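Local coordinates for teichoic acid D-alanine hydrolase (Staphylococcus aureus, PDB 5ZH8), which removes D-alanyl ester groups from wall teichoic acid and lipoteichoic acid, and affects methicillin resistance and autolysis, at residues A[77-82]-A[100-105]; A[87-92]-A[115-120]; A[359-364]-A[376-381]. All coordinates share one frame; numbering follows the deposited sequence.

Interaction 1: A[77-82]-A[100-105]; sequences KKIDKY and LKMSKG
D80 of helix 74-85 meets two long side chains of strand 99-106, M102 and K104. Its atoms can be followed outward. CB takes the methyl end of M102, with D80 CB to M102 CE at 3.9 Å. With CG anti to the backbone N (chi1 177°), the carboxylate is carried over to K104. D80 OD1 receives K104 NZ at 2.7 Å, and this bond is part of a salt bridge. The ammonium group comes in on the syn side of OD1, 35° out of the carboxylate plane. OD1 is also hydrogen-bonded to Y106 OH, with a weak bond from Q84 NE2, so several groups hold this buried oxygen. OD2 stays farther from the lysine, at 3.7 Å from K104 NZ.

K104 is fully extended. M102 is extended too and runs past I79 in the opposite direction, with M102 SD 4.1 Å from I79 CG2. An ionic contact thus lies next to an apolar one. K101 and M102 both face I94 of strand 90-96 and form a classic beta bulge.

The short helix and strand axes are nearly parallel, 14° apart and 10.7 Å from each other. I79 also touches I382 of helix 371-382. A helix near the start of the catalytic fold, 74-85, and the last helix, 371-382, packed side by side on the sheet, are characteristic of the beta-lactamase and penicillin-binding protein fold.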
# COMPACT_ATOMS: atom_id res chain seq x y z
N LYS A 77 22.57 -6.47 -17.02
CA LYS A 77 21.92 -7.72 -17.39
C LYS A 77 21.23 -8.34 -16.17
O LYS A 77 20.11 -8.84 -16.26
CB LYS A 77 22.94 -8.71 -17.95
CG LYS A 77 22.30 -10.00 -18.43
CD LYS A 77 23.26 -10.86 -19.22
CE LYS A 77 22.64 -12.21 -19.56
NZ LYS A 77 21.25 -12.08 -20.11
N LYS A 78 21.93 -8.28 -15.04
CA LYS A 78 21.43 -8.80 -13.77
C LYS A 78 20.20 -8.03 -13.33
O LYS A 78 19.25 -8.60 -12.82
CB LYS A 78 22.53 -8.69 -12.71
CG LYS A 78 22.59 -9.83 -11.70
CD LYS A 78 23.72 -9.58 -10.69
CE LYS A 78 24.66 -10.78 -10.47
NZ LYS A 78 24.22 -11.76 -9.43
N ILE A 79 20.23 -6.71 -13.52
CA ILE A 79 19.12 -5.83 -13.14
C ILE A 79 17.90 -6.14 -14.01
O ILE A 79 16.81 -6.36 -13.50
CB ILE A 79 19.51 -4.33 -13.29
CG1 ILE A 79 20.58 -3.95 -12.26
CG2 ILE A 79 18.29 -3.44 -13.12
CD1 ILE A 79 21.34 -2.68 -12.59
N ASP A 80 18.11 -6.14 -15.32
CA ASP A 80 17.05 -6.43 -16.26
C ASP A 80 16.41 -7.78 -15.96
O ASP A 80 15.18 -7.91 -15.90
CB ASP A 80 17.61 -6.43 -17.69
CG ASP A 80 16.57 -6.81 -18.72
OD1 ASP A 80 15.65 -5.99 -18.99
OD2 ASP A 80 16.67 -7.92 -19.25
N LYS A 81 17.26 -8.78 -15.74
CA LYS A 81 16.80 -10.12 -15.46
C LYS A 81 15.97 -10.15 -14.18
O LYS A 81 14.95 -10.84 -14.10
CB LYS A 81 17.99 -11.07 -15.33
CG LYS A 81 17.61 -12.52 -15.23
CD LYS A 81 18.82 -13.40 -15.44
CE LYS A 81 18.42 -14.84 -15.74
NZ LYS A 81 17.74 -15.02 -17.06
N TYR A 82 16.41 -9.41 -13.19
CA TYR A 82 15.69 -9.31 -11.93
C TYR A 82 14.34 -8.65 -12.15
O TYR A 82 13.32 -9.17 -11.70
CB TYR A 82 16.49 -8.54 -10.88
CG TYR A 82 15.62 -8.00 -9.79
CD1 TYR A 82 14.92 -8.86 -8.97
CD2 TYR A 82 15.47 -6.64 -9.60
CE1 TYR A 82 14.09 -8.38 -7.98
CE2 TYR A 82 14.65 -6.13 -8.60
CZ TYR A 82 13.95 -7.01 -7.80
OH TYR A 82 13.14 -6.52 -6.82
N LEU A 100 23.66 8.12 -19.16
CA LEU A 100 22.54 7.19 -19.13
C LEU A 100 23.01 5.84 -19.64
O LEU A 100 23.29 5.70 -20.82
CB LEU A 100 21.39 7.72 -20.00
CG LEU A 100 20.10 6.91 -20.06
CD1 LEU A 100 19.39 6.87 -18.72
CD2 LEU A 100 19.17 7.50 -21.11
N LYS A 101 23.10 4.86 -18.74
CA LYS A 101 23.55 3.51 -19.09
C LYS A 101 22.40 2.51 -19.20
O LYS A 101 22.57 1.42 -19.76
CB LYS A 101 24.53 2.99 -18.05
CG LYS A 101 25.71 3.89 -17.75
CD LYS A 101 26.66 4.09 -18.92
CE LYS A 101 27.36 2.80 -19.29
NZ LYS A 101 28.52 3.09 -20.18
N MET A 102 21.24 2.85 -18.64
CA MET A 102 20.07 1.99 -18.73
C MET A 102 18.79 2.81 -18.68
O MET A 102 18.65 3.70 -17.84
CB MET A 102 20.06 0.95 -17.61
CG MET A 102 18.99 -0.12 -17.77
SD MET A 102 19.16 -1.49 -16.62
CE MET A 102 17.86 -2.56 -17.22
N SER A 103 17.86 2.50 -19.57
CA SER A 103 16.55 3.14 -19.63
C SER A 103 15.61 2.15 -20.29
O SER A 103 15.77 1.86 -21.48
CB SER A 103 16.61 4.44 -20.43
OG SER A 103 15.36 5.10 -20.42
N LYS A 104 14.65 1.63 -19.53
CA LYS A 104 13.80 0.56 -20.04
C LYS A 104 12.46 0.48 -19.31
O LYS A 104 12.40 0.65 -18.09
CB LYS A 104 14.53 -0.78 -19.94
CG LYS A 104 13.83 -1.93 -20.63
CD LYS A 104 14.72 -3.16 -20.72
CE LYS A 104 14.02 -4.29 -21.47
NZ LYS A 104 14.82 -5.55 -21.49
N GLY A 105 11.41 0.22 -20.07
CA GLY A 105 10.06 0.05 -19.54
C GLY A 105 9.68 -1.41 -19.48
O GLY A 105 10.10 -2.20 -20.32

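Interaction 2: A[87-92]-A[115-120]; sequences LFNGSV and IKNTPN
N89 ND2 is gripped by two carbonyl oxygens, Y108 O and the side-chain N366 OD1, and lies 3.4 Å from N117 ND2 across the contact. Two amide nitrogens this close are both donors and do not bond each other. They have one acceptor in common, N366 OD1, which N117 ND2 reaches weakly. The main partner of N117 ND2 is Y106 O, which is consistent with the two donors lying side by side. The contact is at the start of strand 90-96, an inner strand of the antiparallel sheet of the beta-lactamase fold. L87 leaves helix 74-85 through a Schellman motif with positive phi, and the chain then turns into the strand.

The two asparagine side chains cross at about a right angle, with their amide planes 70° apart. N117 CG is anti to its own carbonyl carbon (chi1 -79°), which turns the amide toward G90. There the nitrogen of the amide comes to the backbone, with N117 ND2 3.3 Å from G90 N, again a pair of donors without a bond. N117 CB is 3.6 Å from G90 O. G90 also pairs through its backbone with Y106 of strand 99-106. The ring of F88 sits on another side of this glycine, with G90 N 4.0 Å above the ring plane and offset toward the rim.

N117 thus packs its side chain on G90, and T118 approaches through its backbone O. The side chain of N120 points away from 87-92, and its amide is bonded to S63 O and L65 N. At the other end of the contact S91 OG lies 4.2 Å from T118 O. The serine hydroxyl has a weak hydrogen bond to K104 O instead.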
# COMPACT_ATOMS: atom_id res chain seq x y z
N LEU A 87 8.48 -9.62 -12.16
CA LEU A 87 7.20 -9.14 -12.69
C LEU A 87 7.00 -7.64 -12.49
O LEU A 87 5.89 -7.17 -12.33
CB LEU A 87 6.03 -9.92 -12.08
CG LEU A 87 6.14 -11.45 -12.12
CD1 LEU A 87 5.04 -12.09 -11.30
CD2 LEU A 87 6.13 -11.93 -13.56
N PHE A 88 8.11 -6.90 -12.50
CA PHE A 88 8.10 -5.45 -12.35
C PHE A 88 7.22 -4.82 -13.41
O PHE A 88 7.35 -5.14 -14.59
CB PHE A 88 9.54 -4.94 -12.48
CG PHE A 88 9.68 -3.45 -12.39
CD1 PHE A 88 9.37 -2.77 -11.21
CD2 PHE A 88 10.18 -2.72 -13.47
CE1 PHE A 88 9.53 -1.39 -11.13
CE2 PHE A 88 10.34 -1.34 -13.38
CZ PHE A 88 10.02 -0.68 -12.21
N ASN A 89 6.31 -3.94 -13.00
CA ASN A 89 5.50 -3.17 -13.94
C ASN A 89 5.79 -1.68 -13.77
O ASN A 89 5.29 -1.05 -12.83
CB ASN A 89 4.01 -3.47 -13.76
CG ASN A 89 3.18 -3.01 -14.94
OD1 ASN A 89 2.79 -3.82 -15.78
ND2 ASN A 89 2.91 -1.71 -15.02
N GLY A 90 6.59 -1.13 -14.67
CA GLY A 90 6.98 0.27 -14.62
C GLY A 90 8.21 0.53 -15.47
O GLY A 90 8.37 -0.09 -16.51
N SER A 91 9.08 1.43 -15.01
CA SER A 91 10.25 1.85 -15.79
C SER A 91 11.46 2.12 -14.93
O SER A 91 11.34 2.55 -13.78
CB SER A 91 9.93 3.12 -16.58
OG SER A 91 11.06 3.57 -17.31
N VAL A 92 12.64 1.90 -15.50
CA VAL A 92 13.90 2.11 -14.81
C VAL A 92 14.77 3.06 -15.62
O VAL A 92 14.70 3.09 -16.85
CB VAL A 92 14.64 0.78 -14.55
CG1 VAL A 92 15.14 0.16 -15.86
CG2 VAL A 92 15.79 0.99 -13.58
N ILE A 115 -1.30 -0.28 -23.66
CA ILE A 115 -0.13 0.54 -23.95
C ILE A 115 1.02 0.11 -23.04
O ILE A 115 0.91 0.19 -21.82
CB ILE A 115 -0.40 2.04 -23.69
CG1 ILE A 115 -1.55 2.54 -24.58
CG2 ILE A 115 0.87 2.87 -23.90
CD1 ILE A 115 -2.16 3.84 -24.10
N LYS A 116 2.11 -0.35 -23.65
CA LYS A 116 3.28 -0.79 -22.90
C LYS A 116 4.04 0.38 -22.30
O LYS A 116 4.02 1.47 -22.86
CB LYS A 116 4.21 -1.63 -23.78
CG LYS A 116 3.66 -3.02 -24.10
CD LYS A 116 4.77 -4.06 -24.09
CE LYS A 116 4.24 -5.48 -24.24
NZ LYS A 116 3.70 -5.73 -25.61
N ASN A 117 4.71 0.15 -21.17
CA ASN A 117 5.63 1.13 -20.59
C ASN A 117 6.87 1.29 -21.47
O ASN A 117 7.51 0.30 -21.83
CB ASN A 117 6.09 0.71 -19.19
CG ASN A 117 5.06 1.00 -18.12
OD1 ASN A 117 4.51 2.09 -18.06
ND2 ASN A 117 4.81 0.03 -17.26
N THR A 118 7.19 2.52 -21.81
CA THR A 118 8.38 2.83 -22.60
C THR A 118 9.21 3.84 -21.82
O THR A 118 8.78 4.31 -20.77
CB THR A 118 7.99 3.41 -23.96
OG1 THR A 118 7.31 4.65 -23.78
CG2 THR A 118 7.07 2.46 -24.69
N PRO A 119 10.41 4.18 -22.33
CA PRO A 119 11.16 5.27 -21.70
C PRO A 119 10.42 6.62 -21.74
O PRO A 119 10.69 7.49 -20.92
CB PRO A 119 12.45 5.33 -22.53
CG PRO A 119 12.64 3.94 -23.02
CD PRO A 119 11.24 3.43 -23.29
N ASN A 120 9.50 6.77 -22.68
CA ASN A 120 8.66 7.98 -22.76
C ASN A 120 7.58 8.07 -21.69
O ASN A 120 7.07 9.16 -21.43
CB ASN A 120 8.03 8.09 -24.15
CG ASN A 120 8.82 8.98 -25.07
OD1 ASN A 120 9.54 8.50 -25.95
ND2 ASN A 120 8.72 10.29 -24.86

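Interaction 3: A[359-364]-A[376-381]; sequences YVVVLA and KHIYND
Helix 371-382 is the C-terminal helix that packs on the antiparallel sheet of the beta-lactamase fold, and here it lies against the inner strand 359-365. The chain leaves the strand and comes back as the helix. The two short axes therefore run nearly antiparallel, at 164°, and are 9.8 Å apart. The contact is apolar and buried.

V361 is in the middle of it and uses both of its methyl groups. V361 CG1 is anti to the backbone N (chi1 -174°) and meets I378 CG2 at 3.9 Å. V361 CG2 goes to Y379, where it reaches the ring at its edge, near the ring plane. The distance from V361 CG2 to Y379 CD1 is 4.2 Å. One methyl of the valine thus meets the CG2 methyl of I378, the other the edge of the Y379 ring. Farther along the strand, L363 CD1 and I378 CD1 face each other at 4.4 Å. I378 spans two strand residues in this way, with one branch on V361 and the other on L363.

The hydroxyl of Y379 has its partner outside the two segments: Y379 OH is hydrogen-bonded to T338 O. This bond limits where the tip of the ring can lie.

Within the helix H377 ND1 donates to D381 OD2 at 2.8 Å. D381 OD2 accepts through its anti lone pair, the one away from the other oxygen. The acceptor is 21° out of the imidazole plane. The helix has a wider, pi-type turn at 377-381.

Strand 359-365 lies between strands 90-96 and 349-355. Helix 292-303 touches V360 and V362, whose side chains turn away from helix 371-382. Helix 74-85 lies alongside, and H377 meets Y82 edge-to-face.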
# COMPACT_ATOMS: atom_id res chain seq x y z
N TYR A 359 26.22 6.49 -9.25
CA TYR A 359 24.96 6.02 -9.80
C TYR A 359 23.78 6.89 -9.40
O TYR A 359 23.69 7.33 -8.25
CB TYR A 359 24.69 4.59 -9.35
CG TYR A 359 25.64 3.57 -9.92
CD1 TYR A 359 25.55 3.18 -11.25
CD2 TYR A 359 26.63 3.00 -9.14
CE1 TYR A 359 26.42 2.25 -11.78
CE2 TYR A 359 27.51 2.07 -9.66
CZ TYR A 359 27.39 1.69 -10.98
OH TYR A 359 28.26 0.76 -11.50
N VAL A 360 22.88 7.14 -10.35
CA VAL A 360 21.54 7.61 -10.02
C VAL A 360 20.57 6.56 -10.53
O VAL A 360 20.49 6.32 -11.73
CB VAL A 360 21.21 8.98 -10.66
CG1 VAL A 360 19.83 9.46 -10.21
CG2 VAL A 360 22.28 10.01 -10.30
N VAL A 361 19.86 5.93 -9.61
CA VAL A 361 18.92 4.86 -9.93
C VAL A 361 17.52 5.37 -9.70
O VAL A 361 17.16 5.72 -8.58
CB VAL A 361 19.17 3.61 -9.06
CG1 VAL A 361 18.28 2.45 -9.51
CG2 VAL A 361 20.63 3.21 -9.09
N VAL A 362 16.73 5.43 -10.77
CA VAL A 362 15.35 5.91 -10.71
C VAL A 362 14.44 4.75 -11.09
O VAL A 362 14.56 4.21 -12.20
CB VAL A 362 15.10 7.09 -11.69
CG1 VAL A 362 13.71 7.68 -11.47
CG2 VAL A 362 16.18 8.15 -11.55
N LEU A 363 13.55 4.37 -10.18
CA LEU A 363 12.67 3.23 -10.40
C LEU A 363 11.22 3.65 -10.22
O LEU A 363 10.81 4.05 -9.12
CB LEU A 363 13.03 2.10 -9.43
CG LEU A 363 12.55 0.70 -9.82
CD1 LEU A 363 13.26 0.23 -11.08
CD2 LEU A 363 12.76 -0.30 -8.68
N ALA A 364 10.45 3.57 -11.30
CA ALA A 364 9.06 4.01 -11.31
C ALA A 364 8.13 2.81 -11.44
O ALA A 364 8.26 1.99 -12.35
CB ALA A 364 8.82 4.99 -12.45
N LYS A 376 16.60 -1.19 -3.56
CA LYS A 376 17.69 -1.59 -2.66
C LYS A 376 18.50 -2.71 -3.26
O LYS A 376 19.72 -2.71 -3.22
CB LYS A 376 17.17 -2.04 -1.30
CG LYS A 376 16.75 -0.91 -0.39
CD LYS A 376 16.05 -1.45 0.84
CE LYS A 376 15.84 -0.37 1.90
NZ LYS A 376 15.90 -0.92 3.30
N HIS A 377 17.79 -3.69 -3.82
CA HIS A 377 18.44 -4.85 -4.40
C HIS A 377 19.34 -4.41 -5.55
O HIS A 377 20.42 -4.95 -5.74
CB HIS A 377 17.41 -5.85 -4.86
CG HIS A 377 18.00 -7.08 -5.48
ND1 HIS A 377 18.73 -8.00 -4.75
CD2 HIS A 377 17.96 -7.55 -6.74
CE1 HIS A 377 19.12 -8.97 -5.55
NE2 HIS A 377 18.66 -8.73 -6.76
N ILE A 378 18.88 -3.43 -6.31
CA ILE A 378 19.66 -2.92 -7.44
C ILE A 378 20.87 -2.12 -6.95
O ILE A 378 21.99 -2.33 -7.40
CB ILE A 378 18.77 -2.05 -8.35
CG1 ILE A 378 17.76 -2.95 -9.08
CG2 ILE A 378 19.60 -1.26 -9.34
CD1 ILE A 378 16.72 -2.19 -9.88
N TYR A 379 20.65 -1.21 -6.01
CA TYR A 379 21.69 -0.30 -5.55
C TYR A 379 22.73 -1.01 -4.65
O TYR A 379 23.94 -0.84 -4.83
CB TYR A 379 21.02 0.85 -4.80
CG TYR A 379 21.93 1.96 -4.35
CD1 TYR A 379 22.30 2.99 -5.22
CD2 TYR A 379 22.39 2.02 -3.04
CE1 TYR A 379 23.11 4.02 -4.80
CE2 TYR A 379 23.21 3.05 -2.60
CZ TYR A 379 23.56 4.05 -3.48
OH TYR A 379 24.37 5.07 -3.04
N ASN A 380 22.24 -1.78 -3.69
CA ASN A 380 23.11 -2.43 -2.72
C ASN A 380 23.63 -3.77 -3.23
O ASN A 380 24.83 -4.02 -3.18
CB ASN A 380 22.37 -2.63 -1.40
CG ASN A 380 21.96 -1.32 -0.76
OD1 ASN A 380 22.67 -0.33 -0.84
ND2 ASN A 380 20.81 -1.32 -0.11
N ASP A 381 22.75 -4.64 -3.70
CA ASP A 381 23.17 -6.00 -4.04
C ASP A 381 23.84 -6.08 -5.40
O ASP A 381 24.95 -6.62 -5.51
CB ASP A 381 21.99 -6.99 -3.94
CG ASP A 381 21.40 -7.06 -2.54
OD1 ASP A 381 22.12 -6.77 -1.56
OD2 ASP A 381 20.21 -7.42 -2.40

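Overall arrangement
All three interactions reach one antiparallel sheet. Strands 99-106, 90-96 and 359-365 are successive neighbours in it. Interactions 1 and 2 have centres about 11 Å apart and are joined where K104 O meets V92 N at 2.9 Å, a probable hydrogen bond. Interactions 1 and 3 are about 10 Å apart between centres, and I79 CG2 packs on I378 CD1 at 3.8 Å. Interactions 2 and 3 are farther apart, about 16 Å, yet S91 O and A364 N probably bond at 2.8 Å. In this family the SxxK motif begins a helix, here probably helix 129-142. None of the three interactions includes it.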